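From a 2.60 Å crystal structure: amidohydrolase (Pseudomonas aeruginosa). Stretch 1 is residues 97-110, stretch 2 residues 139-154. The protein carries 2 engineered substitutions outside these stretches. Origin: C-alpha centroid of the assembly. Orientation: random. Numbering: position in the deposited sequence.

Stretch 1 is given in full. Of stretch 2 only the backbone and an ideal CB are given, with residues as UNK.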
# COMPACT_ATOMS: atom_id res chain seq x y z
N ALA A 97 -0.96 6.45 -7.57
CA ALA A 97 -0.11 7.41 -8.27
C ALA A 97 0.50 8.41 -7.29
O ALA A 97 1.56 8.98 -7.56
CB ALA A 97 -0.91 8.14 -9.32
N PHE A 98 -0.18 8.64 -6.16
CA PHE A 98 0.32 9.55 -5.13
C PHE A 98 1.43 8.87 -4.34
O PHE A 98 2.14 9.52 -3.57
CB PHE A 98 -0.77 9.92 -4.12
CG PHE A 98 -1.96 10.61 -4.72
CD1 PHE A 98 -1.81 11.62 -5.65
CD2 PHE A 98 -3.25 10.28 -4.28
CE1 PHE A 98 -2.92 12.30 -6.14
CE2 PHE A 98 -4.36 10.95 -4.76
CZ PHE A 98 -4.20 11.96 -5.69
N GLU A 99 1.57 7.56 -4.52
CA GLU A 99 2.57 6.80 -3.79
C GLU A 99 2.42 7.08 -2.28
O GLU A 99 1.33 6.91 -1.73
CB GLU A 99 3.98 7.13 -4.30
CG GLU A 99 4.23 6.56 -5.70
CD GLU A 99 5.65 6.77 -6.23
OE1 GLU A 99 5.93 6.28 -7.35
OE2 GLU A 99 6.48 7.41 -5.54
N ASP A 100 3.48 7.52 -1.61
CA ASP A 100 3.38 7.81 -0.18
C ASP A 100 3.54 9.29 0.12
O ASP A 100 3.80 9.68 1.25
CB ASP A 100 4.43 7.02 0.60
CG ASP A 100 5.84 7.39 0.21
OD1 ASP A 100 6.77 7.02 0.94
OD2 ASP A 100 6.00 8.05 -0.84
N GLN A 101 3.37 10.11 -0.90
CA GLN A 101 3.50 11.54 -0.73
C GLN A 101 2.15 12.22 -0.79
O GLN A 101 1.40 12.04 -1.75
CB GLN A 101 4.41 12.09 -1.83
CG GLN A 101 5.73 11.38 -1.90
CD GLN A 101 6.47 11.42 -0.59
OE1 GLN A 101 6.77 12.50 -0.08
NE2 GLN A 101 6.76 10.26 -0.04
N ILE A 102 1.84 13.00 0.24
CA ILE A 102 0.58 13.73 0.30
C ILE A 102 0.76 14.99 -0.54
O ILE A 102 -0.21 15.68 -0.90
CB ILE A 102 0.22 14.14 1.76
CG1 ILE A 102 0.11 12.88 2.64
CG2 ILE A 102 -1.11 14.89 1.79
CD1 ILE A 102 -0.15 13.18 4.11
N GLY A 103 2.02 15.28 -0.87
CA GLY A 103 2.34 16.44 -1.67
C GLY A 103 2.00 16.26 -3.13
O GLY A 103 1.88 17.24 -3.87
N TYR A 104 1.85 15.01 -3.57
CA TYR A 104 1.53 14.74 -4.97
C TYR A 104 0.08 15.05 -5.29
O TYR A 104 -0.27 15.20 -6.46
CB TYR A 104 1.82 13.28 -5.33
CG TYR A 104 3.29 12.92 -5.35
CD1 TYR A 104 3.70 11.60 -5.56
CD2 TYR A 104 4.28 13.89 -5.14
CE1 TYR A 104 5.05 11.26 -5.55
CE2 TYR A 104 5.63 13.55 -5.14
CZ TYR A 104 6.00 12.23 -5.34
OH TYR A 104 7.34 11.90 -5.31
N VAL A 105 -0.77 15.14 -4.28
CA VAL A 105 -2.17 15.45 -4.55
C VAL A 105 -2.23 16.83 -5.20
O VAL A 105 -2.93 17.03 -6.18
CB VAL A 105 -3.02 15.45 -3.26
CG1 VAL A 105 -4.43 15.94 -3.59
CG2 VAL A 105 -3.07 14.05 -2.66
N GLU A 106 -1.48 17.78 -4.66
CA GLU A 106 -1.46 19.13 -5.22
C GLU A 106 -0.71 19.18 -6.56
O GLU A 106 -1.05 19.98 -7.43
CB GLU A 106 -0.82 20.09 -4.22
CG GLU A 106 -0.63 21.50 -4.73
CD GLU A 106 -0.16 22.44 -3.63
OE1 GLU A 106 0.85 22.11 -2.96
OE2 GLU A 106 -0.80 23.49 -3.43
N VAL A 107 0.30 18.33 -6.72
CA VAL A 107 1.10 18.28 -7.94
C VAL A 107 0.26 17.85 -9.13
O VAL A 107 0.30 18.48 -10.19
CB VAL A 107 2.27 17.27 -7.82
CG1 VAL A 107 3.01 17.17 -9.15
CG2 VAL A 107 3.23 17.71 -6.72
N PHE A 108 -0.50 16.77 -8.97
CA PHE A 108 -1.32 16.27 -10.06
C PHE A 108 -2.45 17.24 -10.38
O PHE A 108 -2.82 17.40 -11.55
CB PHE A 108 -1.87 14.89 -9.73
CG PHE A 108 -0.87 13.79 -9.92
CD1 PHE A 108 -0.29 13.58 -11.17
CD2 PHE A 108 -0.50 12.97 -8.86
CE1 PHE A 108 0.65 12.56 -11.36
CE2 PHE A 108 0.44 11.95 -9.03
CZ PHE A 108 1.02 11.75 -10.29
N LYS A 109 -2.98 17.87 -9.35
CA LYS A 109 -4.04 18.84 -9.54
C LYS A 109 -3.49 19.93 -10.45
O LYS A 109 -4.18 20.39 -11.36
CB LYS A 109 -4.47 19.43 -8.20
CG LYS A 109 -5.45 20.59 -8.31
CD LYS A 109 -6.78 20.18 -8.91
CE LYS A 109 -7.65 21.41 -9.10
NZ LYS A 109 -9.00 21.08 -9.63
N GLN A 110 -2.24 20.34 -10.20
CA GLN A 110 -1.60 21.37 -11.02
C GLN A 110 -1.37 20.88 -12.44
O GLN A 110 -1.15 21.68 -13.35
CB GLN A 110 -0.25 21.79 -10.42
CG GLN A 110 -0.33 22.54 -9.10
CD GLN A 110 0.97 23.25 -8.75
OE1 GLN A 110 1.99 23.06 -9.41
NE2 GLN A 110 0.92 24.08 -7.72
N UNK A 139 -5.03 5.08 7.97
CA UNK A 139 -4.72 6.39 8.52
C UNK A 139 -4.23 7.31 7.42
O UNK A 139 -4.74 8.42 7.25
CB UNK A 139 -3.68 6.28 9.63
N UNK A 140 -3.24 6.84 6.66
CA UNK A 140 -2.68 7.61 5.55
C UNK A 140 -3.79 8.03 4.59
O UNK A 140 -3.77 9.13 4.03
CB UNK A 140 -1.61 6.80 4.81
N UNK A 141 -4.77 7.15 4.42
CA UNK A 141 -5.89 7.45 3.54
C UNK A 141 -6.71 8.65 3.99
O UNK A 141 -7.23 9.40 3.17
CB UNK A 141 -6.80 6.23 3.43
N UNK A 142 -6.84 8.85 5.30
CA UNK A 142 -7.61 9.97 5.81
C UNK A 142 -6.87 11.28 5.53
O UNK A 142 -7.48 12.34 5.41
CB UNK A 142 -7.87 9.81 7.31
N UNK A 143 -5.54 11.20 5.45
CA UNK A 143 -4.75 12.39 5.18
C UNK A 143 -4.88 12.69 3.69
O UNK A 143 -4.92 13.86 3.29
CB UNK A 143 -3.29 12.20 5.59
N UNK A 144 -4.96 11.65 2.88
CA UNK A 144 -5.11 11.84 1.45
C UNK A 144 -6.48 12.44 1.13
O UNK A 144 -6.58 13.33 0.30
CB UNK A 144 -4.92 10.51 0.71
N UNK A 145 -7.52 11.96 1.80
CA UNK A 145 -8.86 12.50 1.55
C UNK A 145 -8.86 13.98 1.88
O UNK A 145 -9.33 14.80 1.09
CB UNK A 145 -9.92 11.76 2.37
N UNK A 146 -8.34 14.31 3.06
CA UNK A 146 -8.26 15.69 3.52
C UNK A 146 -7.59 16.60 2.49
O UNK A 146 -8.18 17.60 2.08
CB UNK A 146 -7.50 15.75 4.85
N UNK A 147 -6.36 16.28 2.08
CA UNK A 147 -5.66 17.10 1.09
C UNK A 147 -6.45 17.22 -0.21
O UNK A 147 -6.47 18.28 -0.83
CB UNK A 147 -4.28 16.51 0.80
N UNK A 148 -7.09 16.13 -0.63
CA UNK A 148 -7.89 16.15 -1.86
C UNK A 148 -9.04 17.16 -1.72
O UNK A 148 -9.42 17.81 -2.70
CB UNK A 148 -8.44 14.76 -2.17
N UNK A 149 -9.60 17.27 -0.52
CA UNK A 149 -10.69 18.21 -0.29
C UNK A 149 -10.17 19.63 -0.35
O UNK A 149 -10.84 20.54 -0.85
CB UNK A 149 -11.37 17.95 1.06
N UNK A 150 -8.96 19.82 0.16
CA UNK A 150 -8.33 21.14 0.19
C UNK A 150 -7.87 21.60 -1.19
O UNK A 150 -8.06 22.76 -1.57
CB UNK A 150 -7.14 21.13 1.15
N UNK A 151 -7.28 20.68 -1.94
CA UNK A 151 -6.76 20.96 -3.28
C UNK A 151 -7.85 21.02 -4.36
O UNK A 151 -7.70 21.73 -5.36
CB UNK A 151 -5.73 19.89 -3.66
N UNK A 152 -8.92 20.26 -4.16
CA UNK A 152 -10.00 20.27 -5.13
C UNK A 152 -10.02 19.11 -6.11
O UNK A 152 -10.18 19.32 -7.31
CB UNK A 152 -9.94 21.58 -5.92
N UNK A 153 -9.84 17.89 -5.62
CA UNK A 153 -9.87 16.71 -6.48
C UNK A 153 -10.96 15.83 -5.92
O UNK A 153 -10.93 15.45 -4.75
CB UNK A 153 -8.52 15.99 -6.54
N UNK A 154 -11.94 15.49 -6.75
CA UNK A 154 -13.05 14.67 -6.32
C UNK A 154 -12.69 13.22 -6.04
O UNK A 154 -11.93 12.60 -6.79
CB UNK A 154 -14.15 14.72 -7.38

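Stretch 2 is a helix from 139 to 151 that runs beside helix 103-110 at 35°, with 9.2 Å between the axes at closest approach. Position 139 is out of reach, and stretch 1 does not restrict it; it is Gly139.

Position 140 points toward stretch 1, yet its ideal CB has nothing of that stretch within 5.5 Å. Only a long side chain can span the gap to the turn at 98-101, whose backbone offers polar atoms. Phe140 does so: CZ comes 3.4 Å from Asp100 O, and CE1 packs 3.7 Å from Ile102 CG1.

Positions 141 and 142 are out of reach; they are Gly141 and Arg142.

At 143 the ideal CB lies 3.6 Å from Ile102 CD1. An apolar residue, or a longer one with an aliphatic stem, would suit. Glu143 is found, its OE1 3.5 Å from Ile102 CD1.

Position 144 points sideways, between Phe98 and Val105, and a branched or flexible apolar chain could reach both. Ile144 sets CG2 4.1 Å from Phe98 CD2 and CD1 4.1 Å from Val105 CG2.

Position 145 points away and 146 sideways without contact; they are Val145 and Ala146.

Position 147 faces Ile102 and Val105, with Glu106 N and Ile102 O near. An aliphatic stem with a polar end would serve both settings. Glu147 packs CG 3.6 Å from Val105 CB, and its OE2 accepts from a water that also donates to Ile102 O and accepts from Glu106 N.

At 148 the ideal CB is 4.4 Å from Val105 CG1; a long apolar chain fits. Selenomethionine Met148 places CG 3.8 Å from Val105 CG1 and SE 4.2 Å from Phe98 CE2. The knob of Val105 sits among 144, 147, 148 and 151.

Position 149 points away; it is Asn149.

Position 150 points sideways, and a long basic chain could turn back toward Glu106. Arg150 does, but NH2 stays 4.1 Å from Glu106 OE2; its salt bridge is to Glu147, NE to OE1 at 2.5 Å.

Position 151 points at Val105, Glu106 and Lys109, room for a small branched apolar residue. Val151 brings CG1 3.2 Å from Lys109 CG.

Position 152 has positive phi, and a CB would jam against the preceding carbonyl: glycine. Gly152 O accepts from Lys109 NZ at 3.1 Å.

Position 153 points toward Val105 and Lys109, inviting a long aliphatic; Ile153 CD1 lies 3.5 Å from Val105 O. Position 154 is out of reach: selenomethionine Met154.

Stretch 2, residues 139-154: GFGREIVAEMNRVGIM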
# COMPACT_ATOMS: atom_id res chain seq x y z
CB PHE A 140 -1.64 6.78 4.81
CG PHE A 140 -0.89 7.53 3.75
CD1 PHE A 140 -0.05 8.58 4.09
CD2 PHE A 140 -1.02 7.18 2.41
CE1 PHE A 140 0.66 9.28 3.11
CE2 PHE A 140 -0.31 7.88 1.42
CZ PHE A 140 0.53 8.92 1.77
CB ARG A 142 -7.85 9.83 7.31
CG ARG A 142 -8.51 8.53 7.72
CD ARG A 142 -8.78 8.52 9.21
NE ARG A 142 -9.90 9.38 9.56
CZ ARG A 142 -11.18 9.03 9.43
NH1 ARG A 142 -11.50 7.83 8.96
NH2 ARG A 142 -12.13 9.89 9.78
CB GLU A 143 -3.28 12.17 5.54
CG GLU A 143 -3.05 11.86 7.01
CD GLU A 143 -1.60 12.02 7.44
OE1 GLU A 143 -1.13 13.18 7.50
OE2 GLU A 143 -0.94 11.00 7.71
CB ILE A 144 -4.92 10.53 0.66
CG1 ILE A 144 -3.46 10.09 0.73
CG2 ILE A 144 -5.30 10.73 -0.80
CD1 ILE A 144 -2.49 11.05 0.03
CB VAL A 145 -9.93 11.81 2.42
CG1 VAL A 145 -11.27 12.51 2.23
CG2 VAL A 145 -10.04 10.34 2.02
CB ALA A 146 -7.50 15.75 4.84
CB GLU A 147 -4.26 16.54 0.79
CG GLU A 147 -3.48 17.39 -0.23
CD GLU A 147 -3.04 18.75 0.33
OE1 GLU A 147 -3.77 19.32 1.17
OE2 GLU A 147 -1.98 19.26 -0.09
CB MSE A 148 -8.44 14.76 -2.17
CG MSE A 148 -7.39 13.79 -2.68
SE MSE A 148 -8.05 11.98 -3.02
CE MSE A 148 -9.18 12.38 -4.54
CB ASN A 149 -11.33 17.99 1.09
CG ASN A 149 -12.12 16.71 1.18
OD1 ASN A 149 -12.52 16.15 0.17
ND2 ASN A 149 -12.35 16.24 2.40
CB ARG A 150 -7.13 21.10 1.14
CG ARG A 150 -6.56 22.45 1.50
CD ARG A 150 -5.32 22.27 2.36
NE ARG A 150 -4.20 21.77 1.57
CZ ARG A 150 -3.55 22.50 0.66
NH1 ARG A 150 -3.90 23.76 0.44
NH2 ARG A 150 -2.55 21.96 -0.03
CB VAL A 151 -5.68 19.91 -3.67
CG1 VAL A 151 -5.28 20.08 -5.12
CG2 VAL A 151 -4.46 20.07 -2.77
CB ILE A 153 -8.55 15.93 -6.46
CG1 ILE A 153 -7.47 16.71 -7.22
CG2 ILE A 153 -8.76 14.55 -7.08
CD1 ILE A 153 -6.12 16.02 -7.27
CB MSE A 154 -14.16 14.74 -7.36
CG MSE A 154 -15.35 13.86 -7.05
SE MSE A 154 -16.88 14.33 -8.13
CE MSE A 154 -18.26 13.88 -6.85
O HOH W 1 -0.37 18.00 -1.97
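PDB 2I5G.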